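Local coordinates for protein L544 (Acanthamoeba polyphaga mimivirus, PDB 4AMQ) that probably works as a metal-dependent nucleotidyl transferase carried in the virion, at residues Leu24-Lys29 / Pro62-Ile67; Asp96-Leu101 / Tyr201-Glu206; Tyr207-Phe212 / Ala300-Ile305. All blocks are in the same frame, centred on the assembly; numbering follows the deposited sequence.

Contact 1: Leu24-Lys29 / Pro62-Ile67. With MN (manganese (II) ion), chain B; MN (manganese (II) ion), chain C.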
loop_
_atom_site.group_PDB
_atom_site.type_symbol
_atom_site.label_atom_id
_atom_site.label_comp_id
_atom_site.label_asym_id
_atom_site.label_seq_id
_atom_site.Cartn_x
_atom_site.Cartn_y
_atom_site.Cartn_z
ATOM N N LEU A 24 7.804 3.161 -15.710
ATOM C CA LEU A 24 6.612 2.333 -15.831
ATOM C C LEU A 24 5.381 3.201 -16.070
ATOM O O LEU A 24 4.785 3.729 -15.130
ATOM C CB LEU A 24 6.411 1.474 -14.581
ATOM C CG LEU A 24 5.232 0.501 -14.671
ATOM C CD1 LEU A 24 5.499 -0.554 -15.730
ATOM C CD2 LEU A 24 4.949 -0.149 -13.328
ATOM N N ILE A 25 5.012 3.347 -17.337
ATOM C CA ILE A 25 3.864 4.158 -17.721
ATOM C C ILE A 25 2.780 3.248 -18.279
ATOM O O ILE A 25 3.073 2.178 -18.811
ATOM C CB ILE A 25 4.253 5.198 -18.790
ATOM C CG1 ILE A 25 5.461 6.019 -18.331
ATOM C CG2 ILE A 25 3.080 6.109 -19.110
ATOM C CD1 ILE A 25 5.182 6.909 -17.142
ATOM N N PHE A 26 1.524 3.657 -18.158
ATOM C CA PHE A 26 0.444 2.835 -18.679
ATOM C C PHE A 26 0.446 2.801 -20.208
ATOM O O PHE A 26 0.578 3.834 -20.868
ATOM C CB PHE A 26 -0.917 3.305 -18.164
ATOM C CG PHE A 26 -2.044 2.390 -18.539
ATOM C CD1 PHE A 26 -2.629 2.467 -19.792
ATOM C CD2 PHE A 26 -2.500 1.431 -17.651
ATOM C CE1 PHE A 26 -3.656 1.618 -20.145
ATOM C CE2 PHE A 26 -3.531 0.580 -17.998
ATOM C CZ PHE A 26 -4.106 0.672 -19.246
ATOM N N THR A 27 0.328 1.594 -20.754
ATOM C CA THR A 27 0.065 1.386 -22.176
ATOM C C THR A 27 -0.824 0.157 -22.296
ATOM O O THR A 27 -0.919 -0.635 -21.357
ATOM C CB THR A 27 1.351 1.155 -23.000
ATOM O OG1 THR A 27 2.007 -0.037 -22.552
ATOM C CG2 THR A 27 2.298 2.338 -22.880
ATOM N N TYR A 28 -1.479 -0.008 -23.440
ATOM C CA TYR A 28 -2.340 -1.168 -23.634
ATOM C C TYR A 28 -1.523 -2.437 -23.849
ATOM O O TYR A 28 -1.993 -3.541 -23.574
ATOM C CB TYR A 28 -3.334 -0.932 -24.773
ATOM C CG TYR A 28 -4.428 0.028 -24.388
ATOM C CD1 TYR A 28 -5.496 -0.392 -23.616
ATOM C CD2 TYR A 28 -4.386 1.356 -24.779
ATOM C CE1 TYR A 28 -6.493 0.476 -23.248
ATOM C CE2 TYR A 28 -5.385 2.233 -24.417
ATOM C CZ TYR A 28 -6.438 1.787 -23.649
ATOM O OH TYR A 28 -7.444 2.651 -23.277
ATOM N N LYS A 29 -0.294 -2.272 -24.329
ATOM C CA LYS A 29 0.638 -3.387 -24.425
ATOM C C LYS A 29 0.934 -3.916 -23.025
ATOM O O LYS A 29 0.987 -5.124 -22.799
ATOM C CB LYS A 29 1.934 -2.943 -25.109
ATOM C CG LYS A 29 3.009 -4.012 -25.163
ATOM C CD LYS A 29 4.282 -3.491 -25.813
ATOM C CE LYS A 29 5.361 -4.558 -25.837
ATOM N NZ LYS A 29 4.958 -5.739 -26.653
ATOM N N PRO A 62 -1.522 7.309 -15.797
ATOM C CA PRO A 62 -0.275 7.228 -16.565
ATOM C C PRO A 62 0.900 6.688 -15.749
ATOM O O PRO A 62 1.678 5.889 -16.263
ATOM C CB PRO A 62 -0.020 8.681 -16.984
ATOM C CG PRO A 62 -0.811 9.507 -16.028
ATOM C CD PRO A 62 -2.023 8.690 -15.699
ATOM N N TYR A 63 1.023 7.115 -14.496
ATOM C CA TYR A 63 2.126 6.661 -13.658
ATOM C C TYR A 63 1.698 5.523 -12.743
ATOM O O TYR A 63 1.416 5.735 -11.565
ATOM C CB TYR A 63 2.692 7.817 -12.837
ATOM C CG TYR A 63 3.353 8.890 -13.674
ATOM C CD1 TYR A 63 4.670 8.756 -14.094
ATOM C CD2 TYR A 63 2.658 10.037 -14.042
ATOM C CE1 TYR A 63 5.280 9.737 -14.857
ATOM C CE2 TYR A 63 3.258 11.022 -14.802
ATOM C CZ TYR A 63 4.567 10.867 -15.208
ATOM O OH TYR A 63 5.167 11.845 -15.967
ATOM N N ILE A 64 1.665 4.314 -13.294
ATOM C CA ILE A 64 1.183 3.145 -12.564
ATOM C C ILE A 64 1.803 3.028 -11.171
ATOM O O ILE A 64 3.018 3.142 -11.009
ATOM C CB ILE A 64 1.443 1.846 -13.352
ATOM C CG1 ILE A 64 0.744 1.907 -14.712
ATOM C CG2 ILE A 64 0.970 0.634 -12.561
ATOM C CD1 ILE A 64 0.944 0.671 -15.553
ATOM N N THR A 65 0.953 2.806 -10.172
ATOM C CA THR A 65 1.401 2.652 -8.793
ATOM C C THR A 65 1.262 1.205 -8.342
ATOM O O THR A 65 2.242 0.566 -7.957
ATOM C CB THR A 65 0.610 3.559 -7.840
ATOM O OG1 THR A 65 -0.795 3.312 -7.996
ATOM C CG2 THR A 65 0.898 5.018 -8.145
ATOM N N ASP A 66 0.039 0.689 -8.398
ATOM C CA ASP A 66 -0.218 -0.695 -8.039
ATOM C C ASP A 66 -1.479 -1.199 -8.731
ATOM O O ASP A 66 -2.168 -0.443 -9.416
ATOM C CB ASP A 66 -0.361 -0.834 -6.525
ATOM C CG ASP A 66 -1.581 -0.110 -5.990
ATOM O OD1 ASP A 66 -1.764 1.080 -6.316
ATOM O OD2 ASP A 66 -2.367 -0.737 -5.255
ATOM N N ILE A 67 -1.775 -2.481 -8.554
ATOM C CA ILE A 67 -2.989 -3.066 -9.111
ATOM C C ILE A 67 -3.864 -3.648 -8.003
ATOM O O ILE A 67 -3.402 -4.455 -7.196
ATOM C CB ILE A 67 -2.681 -4.154 -10.168
ATOM C CG1 ILE A 67 -2.112 -3.532 -11.448
ATOM C CG2 ILE A 67 -3.936 -4.949 -10.500
ATOM C CD1 ILE A 67 -0.679 -3.049 -11.331
HETATM MN MN MN B . -4.117 1.061 -5.960
HETATM MN MN MN C . -3.318 -1.487 -3.421
HETATM O O HOH W 1 -3.551 3.197 -5.503
HETATM O O HOH W 2 -1.746 -0.433 -1.693
#

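Contact 2: Asp96-Leu101 / Tyr201-Glu206. With MG (magnesium ion), chain D.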
loop_
_atom_site.group_PDB
_atom_site.type_symbol
_atom_site.label_atom_id
_atom_site.label_comp_id
_atom_site.label_asym_id
_atom_site.label_seq_id
_atom_site.Cartn_x
_atom_site.Cartn_y
_atom_site.Cartn_z
ATOM N N ASP A 96 9.669 -18.947 -8.996
ATOM C CA ASP A 96 9.339 -17.851 -9.896
ATOM C C ASP A 96 9.875 -16.541 -9.326
ATOM O O ASP A 96 9.288 -15.970 -8.410
ATOM C CB ASP A 96 7.823 -17.762 -10.092
ATOM C CG ASP A 96 7.435 -16.890 -11.272
ATOM O OD1 ASP A 96 8.278 -16.089 -11.727
ATOM O OD2 ASP A 96 6.282 -17.005 -11.744
ATOM N N ASN A 97 10.988 -16.063 -9.874
ATOM C CA ASN A 97 11.640 -14.873 -9.335
ATOM C C ASN A 97 10.855 -13.583 -9.569
ATOM O O ASN A 97 11.119 -12.564 -8.939
ATOM C CB ASN A 97 13.056 -14.736 -9.895
ATOM C CG ASN A 97 13.850 -13.638 -9.211
ATOM O OD1 ASN A 97 14.139 -12.602 -9.807
ATOM N ND2 ASN A 97 14.199 -13.859 -7.948
ATOM N N GLN A 98 9.894 -13.633 -10.483
ATOM C CA GLN A 98 9.121 -12.451 -10.846
ATOM C C GLN A 98 7.980 -12.172 -9.862
ATOM O O GLN A 98 7.574 -11.027 -9.673
ATOM C CB GLN A 98 8.562 -12.610 -12.262
ATOM C CG GLN A 98 7.712 -11.440 -12.734
ATOM C CD GLN A 98 7.097 -11.681 -14.096
ATOM O OE1 GLN A 98 6.549 -12.751 -14.360
ATOM N NE2 GLN A 98 7.187 -10.688 -14.970
ATOM N N ILE A 99 7.470 -13.225 -9.234
ATOM C CA ILE A 99 6.286 -13.110 -8.392
ATOM C C ILE A 99 6.525 -13.588 -6.972
ATOM O O ILE A 99 6.967 -14.709 -6.753
ATOM C CB ILE A 99 5.115 -13.928 -8.961
ATOM C CG1 ILE A 99 4.735 -13.424 -10.354
ATOM C CG2 ILE A 99 3.920 -13.875 -8.014
ATOM C CD1 ILE A 99 3.611 -14.213 -10.992
ATOM N N LYS A 100 6.210 -12.741 -6.003
ATOM C CA LYS A 100 6.297 -13.148 -4.612
ATOM C C LYS A 100 4.995 -12.825 -3.892
ATOM O O LYS A 100 4.511 -11.698 -3.945
ATOM C CB LYS A 100 7.482 -12.460 -3.924
ATOM C CG LYS A 100 7.967 -13.170 -2.666
ATOM C CD LYS A 100 9.126 -12.426 -2.008
ATOM C CE LYS A 100 10.367 -12.410 -2.891
ATOM N NZ LYS A 100 10.979 -13.761 -3.041
ATOM N N LEU A 101 4.419 -13.825 -3.235
ATOM C CA LEU A 101 3.275 -13.591 -2.373
ATOM C C LEU A 101 3.775 -13.258 -0.972
ATOM O O LEU A 101 4.193 -14.145 -0.234
ATOM C CB LEU A 101 2.362 -14.817 -2.340
ATOM C CG LEU A 101 1.169 -14.728 -1.387
ATOM C CD1 LEU A 101 0.353 -13.474 -1.653
ATOM C CD2 LEU A 101 0.298 -15.972 -1.507
ATOM N N TYR A 201 0.680 -9.372 -3.266
ATOM C CA TYR A 201 1.792 -9.764 -4.114
ATOM C C TYR A 201 2.715 -8.584 -4.379
ATOM O O TYR A 201 2.304 -7.424 -4.304
ATOM C CB TYR A 201 1.282 -10.264 -5.472
ATOM C CG TYR A 201 0.562 -11.600 -5.489
ATOM C CD1 TYR A 201 1.271 -12.792 -5.569
ATOM C CD2 TYR A 201 -0.828 -11.665 -5.484
ATOM C CE1 TYR A 201 0.621 -14.011 -5.612
ATOM C CE2 TYR A 201 -1.490 -12.884 -5.528
ATOM C CZ TYR A 201 -0.759 -14.054 -5.593
ATOM O OH TYR A 201 -1.407 -15.271 -5.638
ATOM N N PHE A 202 3.966 -8.893 -4.691
ATOM C CA PHE A 202 4.818 -7.959 -5.407
ATOM C C PHE A 202 5.335 -8.654 -6.662
ATOM O O PHE A 202 5.789 -9.794 -6.614
ATOM C CB PHE A 202 5.936 -7.403 -4.518
ATOM C CG PHE A 202 5.488 -6.263 -3.656
ATOM C CD1 PHE A 202 5.522 -4.962 -4.138
ATOM C CD2 PHE A 202 4.986 -6.491 -2.383
ATOM C CE1 PHE A 202 5.089 -3.904 -3.359
ATOM C CE2 PHE A 202 4.553 -5.439 -1.597
ATOM C CZ PHE A 202 4.605 -4.141 -2.087
ATOM N N VAL A 203 5.206 -7.976 -7.792
ATOM C CA VAL A 203 5.506 -8.577 -9.078
ATOM C C VAL A 203 6.484 -7.709 -9.849
ATOM O O VAL A 203 6.259 -6.520 -10.043
ATOM C CB VAL A 203 4.220 -8.775 -9.918
ATOM C CG1 VAL A 203 4.550 -9.339 -11.300
ATOM C CG2 VAL A 203 3.242 -9.682 -9.185
ATOM N N LYS A 204 7.581 -8.309 -10.282
ATOM C CA LYS A 204 8.522 -7.587 -11.115
ATOM C C LYS A 204 7.978 -7.544 -12.533
ATOM O O LYS A 204 8.080 -8.516 -13.278
ATOM C CB LYS A 204 9.893 -8.252 -11.090
ATOM C CG LYS A 204 10.970 -7.393 -11.711
ATOM C CD LYS A 204 12.247 -8.170 -11.946
ATOM C CE LYS A 204 13.285 -7.294 -12.629
ATOM N NZ LYS A 204 14.508 -8.060 -12.990
ATOM N N ILE A 205 7.383 -6.417 -12.901
ATOM C CA ILE A 205 6.817 -6.274 -14.236
ATOM C C ILE A 205 7.925 -5.982 -15.242
ATOM O O ILE A 205 8.081 -6.705 -16.229
ATOM C CB ILE A 205 5.745 -5.174 -14.289
ATOM C CG1 ILE A 205 4.562 -5.552 -13.399
ATOM C CG2 ILE A 205 5.283 -4.954 -15.718
ATOM C CD1 ILE A 205 3.461 -4.513 -13.381
ATOM N N GLU A 206 8.693 -4.927 -14.986
ATOM C CA GLU A 206 9.858 -4.619 -15.811
ATOM C C GLU A 206 11.127 -4.461 -14.971
ATOM O O GLU A 206 11.793 -5.445 -14.667
ATOM C CB GLU A 206 9.614 -3.372 -16.663
ATOM C CG GLU A 206 8.632 -3.593 -17.804
ATOM C CD GLU A 206 8.354 -2.328 -18.589
ATOM O OE1 GLU A 206 9.002 -1.297 -18.306
ATOM O OE2 GLU A 206 7.485 -2.363 -19.486
HETATM MG MG MG D . 8.671 -16.263 -5.916
HETATM O O HOH W 3 10.478 -14.607 -5.942
HETATM O O HOH W 4 8.077 -17.017 -3.543
#

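Contact 3: Tyr207-Phe212 / Ala300-Ile305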
loop_
_atom_site.group_PDB
_atom_site.type_symbol
_atom_site.label_atom_id
_atom_site.label_comp_id
_atom_site.label_asym_id
_atom_site.label_seq_id
_atom_site.Cartn_x
_atom_site.Cartn_y
_atom_site.Cartn_z
ATOM N N TYR A 207 11.445 -3.226 -14.590
ATOM C CA TYR A 207 12.686 -2.930 -13.874
ATOM C C TYR A 207 12.602 -3.086 -12.352
ATOM O O TYR A 207 13.632 -3.162 -11.682
ATOM C CB TYR A 207 13.168 -1.517 -14.208
ATOM C CG TYR A 207 13.562 -1.315 -15.653
ATOM C CD1 TYR A 207 12.616 -0.978 -16.610
ATOM C CD2 TYR A 207 14.885 -1.451 -16.060
ATOM C CE1 TYR A 207 12.969 -0.788 -17.932
ATOM C CE2 TYR A 207 15.251 -1.262 -17.380
ATOM C CZ TYR A 207 14.288 -0.931 -18.311
ATOM O OH TYR A 207 14.640 -0.741 -19.628
ATOM N N TYR A 208 11.389 -3.122 -11.806
ATOM C CA TYR A 208 11.215 -3.206 -10.354
ATOM C C TYR A 208 9.828 -3.743 -9.966
ATOM O O TYR A 208 8.924 -3.792 -10.799
ATOM C CB TYR A 208 11.483 -1.838 -9.711
ATOM C CG TYR A 208 10.557 -0.739 -10.193
ATOM C CD1 TYR A 208 9.266 -0.624 -9.687
ATOM C CD2 TYR A 208 10.974 0.187 -11.146
ATOM C CE1 TYR A 208 8.413 0.378 -10.117
ATOM C CE2 TYR A 208 10.126 1.196 -11.584
ATOM C CZ TYR A 208 8.844 1.281 -11.065
ATOM O OH TYR A 208 7.987 2.274 -11.487
ATOM N N PRO A 209 9.661 -4.156 -8.695
ATOM C CA PRO A 209 8.421 -4.780 -8.204
ATOM C C PRO A 209 7.230 -3.829 -8.127
ATOM O O PRO A 209 7.385 -2.652 -7.811
ATOM C CB PRO A 209 8.794 -5.241 -6.789
ATOM C CG PRO A 209 10.286 -5.242 -6.752
ATOM C CD PRO A 209 10.711 -4.148 -7.666
ATOM N N ILE A 210 6.048 -4.365 -8.408
ATOM C CA ILE A 210 4.794 -3.623 -8.350
ATOM C C ILE A 210 3.803 -4.401 -7.489
ATOM O O ILE A 210 3.709 -5.621 -7.589
ATOM C CB ILE A 210 4.206 -3.424 -9.762
ATOM C CG1 ILE A 210 5.166 -2.600 -10.616
ATOM C CG2 ILE A 210 2.854 -2.743 -9.699
ATOM C CD1 ILE A 210 5.424 -1.218 -10.059
ATOM N N GLY A 211 3.079 -3.697 -6.629
ATOM C CA GLY A 211 2.121 -4.341 -5.753
ATOM C C GLY A 211 0.871 -4.787 -6.489
ATOM O O GLY A 211 0.300 -4.040 -7.278
ATOM N N PHE A 212 0.466 -6.027 -6.243
ATOM C CA PHE A 212 -0.809 -6.539 -6.719
ATOM C C PHE A 212 -1.594 -7.000 -5.500
ATOM O O PHE A 212 -1.204 -7.961 -4.835
ATOM C CB PHE A 212 -0.603 -7.719 -7.679
ATOM C CG PHE A 212 -0.196 -7.317 -9.072
ATOM C CD1 PHE A 212 1.075 -6.831 -9.328
ATOM C CD2 PHE A 212 -1.090 -7.423 -10.126
ATOM C CE1 PHE A 212 1.447 -6.461 -10.613
ATOM C CE2 PHE A 212 -0.722 -7.056 -11.412
ATOM C CZ PHE A 212 0.547 -6.575 -11.654
ATOM N N ALA A 300 16.681 -4.666 -4.062
ATOM C CA ALA A 300 16.902 -3.362 -3.445
ATOM C C ALA A 300 17.644 -2.445 -4.405
ATOM O O ALA A 300 17.320 -1.266 -4.531
ATOM C CB ALA A 300 17.682 -3.505 -2.143
ATOM N N LYS A 301 18.645 -3.000 -5.079
ATOM C CA LYS A 301 19.448 -2.238 -6.023
ATOM C C LYS A 301 18.627 -1.783 -7.222
ATOM O O LYS A 301 18.755 -0.649 -7.671
ATOM C CB LYS A 301 20.652 -3.057 -6.499
ATOM C CG LYS A 301 21.404 -2.409 -7.647
ATOM C CD LYS A 301 22.571 -3.264 -8.126
ATOM C CE LYS A 301 23.686 -3.315 -7.100
ATOM N NZ LYS A 301 24.898 -3.980 -7.660
ATOM N N SER A 302 17.788 -2.671 -7.746
ATOM C CA SER A 302 16.972 -2.322 -8.900
ATOM C C SER A 302 16.031 -1.166 -8.549
ATOM O O SER A 302 15.842 -0.247 -9.341
ATOM C CB SER A 302 16.192 -3.538 -9.417
ATOM O OG SER A 302 15.106 -3.864 -8.563
ATOM N N ILE A 303 15.458 -1.212 -7.351
ATOM C CA ILE A 303 14.572 -0.154 -6.888
ATOM C C ILE A 303 15.321 1.170 -6.735
ATOM O O ILE A 303 14.867 2.206 -7.221
ATOM C CB ILE A 303 13.890 -0.523 -5.555
ATOM C CG1 ILE A 303 12.812 -1.587 -5.781
ATOM C CG2 ILE A 303 13.293 0.718 -4.899
ATOM C CD1 ILE A 303 12.152 -2.081 -4.503
ATOM N N ILE A 304 16.471 1.125 -6.066
ATOM C CA ILE A 304 17.289 2.317 -5.844
ATOM C C ILE A 304 17.752 2.943 -7.158
ATOM O O ILE A 304 17.738 4.161 -7.318
ATOM C CB ILE A 304 18.522 1.999 -4.978
ATOM C CG1 ILE A 304 18.100 1.674 -3.544
ATOM C CG2 ILE A 304 19.502 3.167 -4.989
ATOM C CD1 ILE A 304 17.493 2.844 -2.805
ATOM N N ILE A 305 18.163 2.105 -8.098
ATOM C CA ILE A 305 18.581 2.590 -9.409
ATOM C C ILE A 305 17.450 3.304 -10.148
ATOM O O ILE A 305 17.660 4.368 -10.737
ATOM C CB ILE A 305 19.127 1.450 -10.280
ATOM C CG1 ILE A 305 20.548 1.091 -9.829
ATOM C CG2 ILE A 305 19.110 1.848 -11.748
ATOM C CD1 ILE A 305 21.179 -0.046 -10.611
HETATM O O HOH W 5 15.894 -0.545 -12.088
#

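Contact 1: Leu24-Lys29 / Pro62-Ile67
Leu-24, Ile-25 and Phe-26 pack against Pro-62, Tyr-63 and Ile-64 on the loop that leads into strand 66-72, the strand carrying manganese ligands in the nucleotidyltransferase domain. One backbone bond joins the two segments. Phe-26 N donates to Pro-62 O at 2.9 Å and with some bend, 151° at the hydrogen. The same oxygen is met by Ile-25 CA at 3.1 Å in a CA-H...O contact, so it is gripped by two successive residues. Ile-64 fills the inner part of the contact. Its CG1 is anti to the carbonyl carbon and its chain runs on extended (chi2 -180°), which carries CD1 to 3.8 Å from Phe-26 CA. Leu-24 CD2 comes against the branch point of this residue, 4.0 Å from Ile-64 CB, with CG2 hardly farther. Nearer the surface, Ile-25 and Tyr-63 lie side by side and point the same way. The tip of Ile-25, CD1, is 3.6 Å from Tyr-63 CD1. Just beyond these residues the chain reaches the metals. Asp-66 OD1 binds one manganese at 2.4 Å. Asp-66 OD2 binds the other at 2.2 Å and also reaches the first, so the carboxylate bridges the pair. Thr-65 OG1 donates to the anti lone pair of Asp-66 OD1, which should help fix the turn of the carboxylate. Asp-68 and Asp-213 add further ligands; this resembles the paired DxD aspartates and third carboxylate of the polymerase beta-like nucleotidyltransferases. Gln-278 of helix 274-292 donates to both Leu-24 O and Ile-64 O, and the same helix packs on Tyr-63. Leu-30 of helix 28-42 touches Leu-24 and Ile-64, while Ile-67 pairs through its backbone with Gly-211 and Asp-213 of strand 209-217.

Contact 2: Asp96-Leu101 / Tyr201-Glu206
Lys-100 and Phe-202 form a hydrogen-bonded antiparallel pair. Both of their backbone bonds are 3.0 Å, Lys-100 N to Phe-202 O and Phe-202 N to Lys-100 O. Lys-204 N extends the ladder to Gln-98 O at 2.8 Å. The side chain of Gln-98 runs out extended (chi1 179°) alongside Lys-204, and NE2 reaches Lys-204 O at 2.9 Å, which lies close to the amide plane of Gln-98. On the face with Ile-99, Leu-101 and Val-203, the Tyr-201 ring is the main partner. Leu-101 CD1 sits over the ring centre in a CH-pi contact, 4.0 Å from the centroid. Ile-99 CG2 meets Tyr-201 CD1 at 3.8 Å. Tyr-33 also bonds Gln-98 NE2, and helices 28-42 and 82-93 pack on this face. Phe-202 lies on the other face, against helix 274-292. Just before strand 99-108, Asp-96 OD1 accepts from Gln-98 N in an Asx turn. Magnesium binds Asp-96 O, Ile-99 O (2.5 Å) and two waters, one also bonded by Lys-100 NZ; Phe-93 also belongs to the site. These bonds are long for magnesium, and neither segment gives it a carboxylate, so the ion is probably held weakly.

Contact 3: Tyr207-Phe212 / Ala300-Ile305
Ser-302 and Ile-303 meet Tyr-207, Tyr-208 and Pro-209 in a small interface between a helix and the end of a sheet. It joins the nucleotidyltransferase domain to the helical domain. The loop 205-208 leads from strand 196-204 into strand 209-217, two antiparallel neighbours that form a beta hairpin, and helix 297-311 lies against that loop. No direct hydrogen bond crosses between the segments. The apolar part rests on Ile-303. Its CG1 is anti to the carbonyl carbon (chi1 -73°), which turns the extended end of the chain toward the proline. Ile-303 CG1 touches Pro-209 CD at 3.8 Å, and Ile-303 CD1 follows at 4.0 Å from the same carbon. The two side chains cross at about a right angle. Tyr-208 contributes mainly its CB, 4.2 Å from Ile-303 CG1. Its ring leads away from helix 297-311. It packs on Gln-278 and Arg-282 of helix 274-292 and on Leu-24. Tyr-286 of that helix also packs on Ile-303, so helix 274-292 backs both sides of the interface. Ser-302 points its side chain at the loop but uses the hydroxyl within its own helix, where OG bonds to Thr-299 O. Across the contact it makes no hydrogen bond: Ser-302 CB lies 3.4 Å from Tyr-207 O, with OG hardly farther. A water makes a tenuous bridge. It donates to Ser-302 O at 2.8 Å and reaches Tyr-207 O in a weak bond of 3.5 Å.

Overall arrangement
From the N terminus, contact 1 comes first and closes a loop through helix 28-42, strand 51-54 and helix 55-58. Contact 2 follows and spans about 100 residues between strands 99-108 and 196-204. Contact 3 starts directly after it and runs from strand 209-217 into the helical domain. The three are in series; none nests in or crosses another. All meet in one mixed sheet. Strand 209-217 lies between strand 66-72 of contact 1 and strand 196-204 of contact 2; Val-203 O probably accepts from Ile-210 N. The centres of contacts 2 and 3 are about 10 Å apart. Contact 3 ties the hairpin end of the metal-bearing sheet to helix 297-311 of the helical domain.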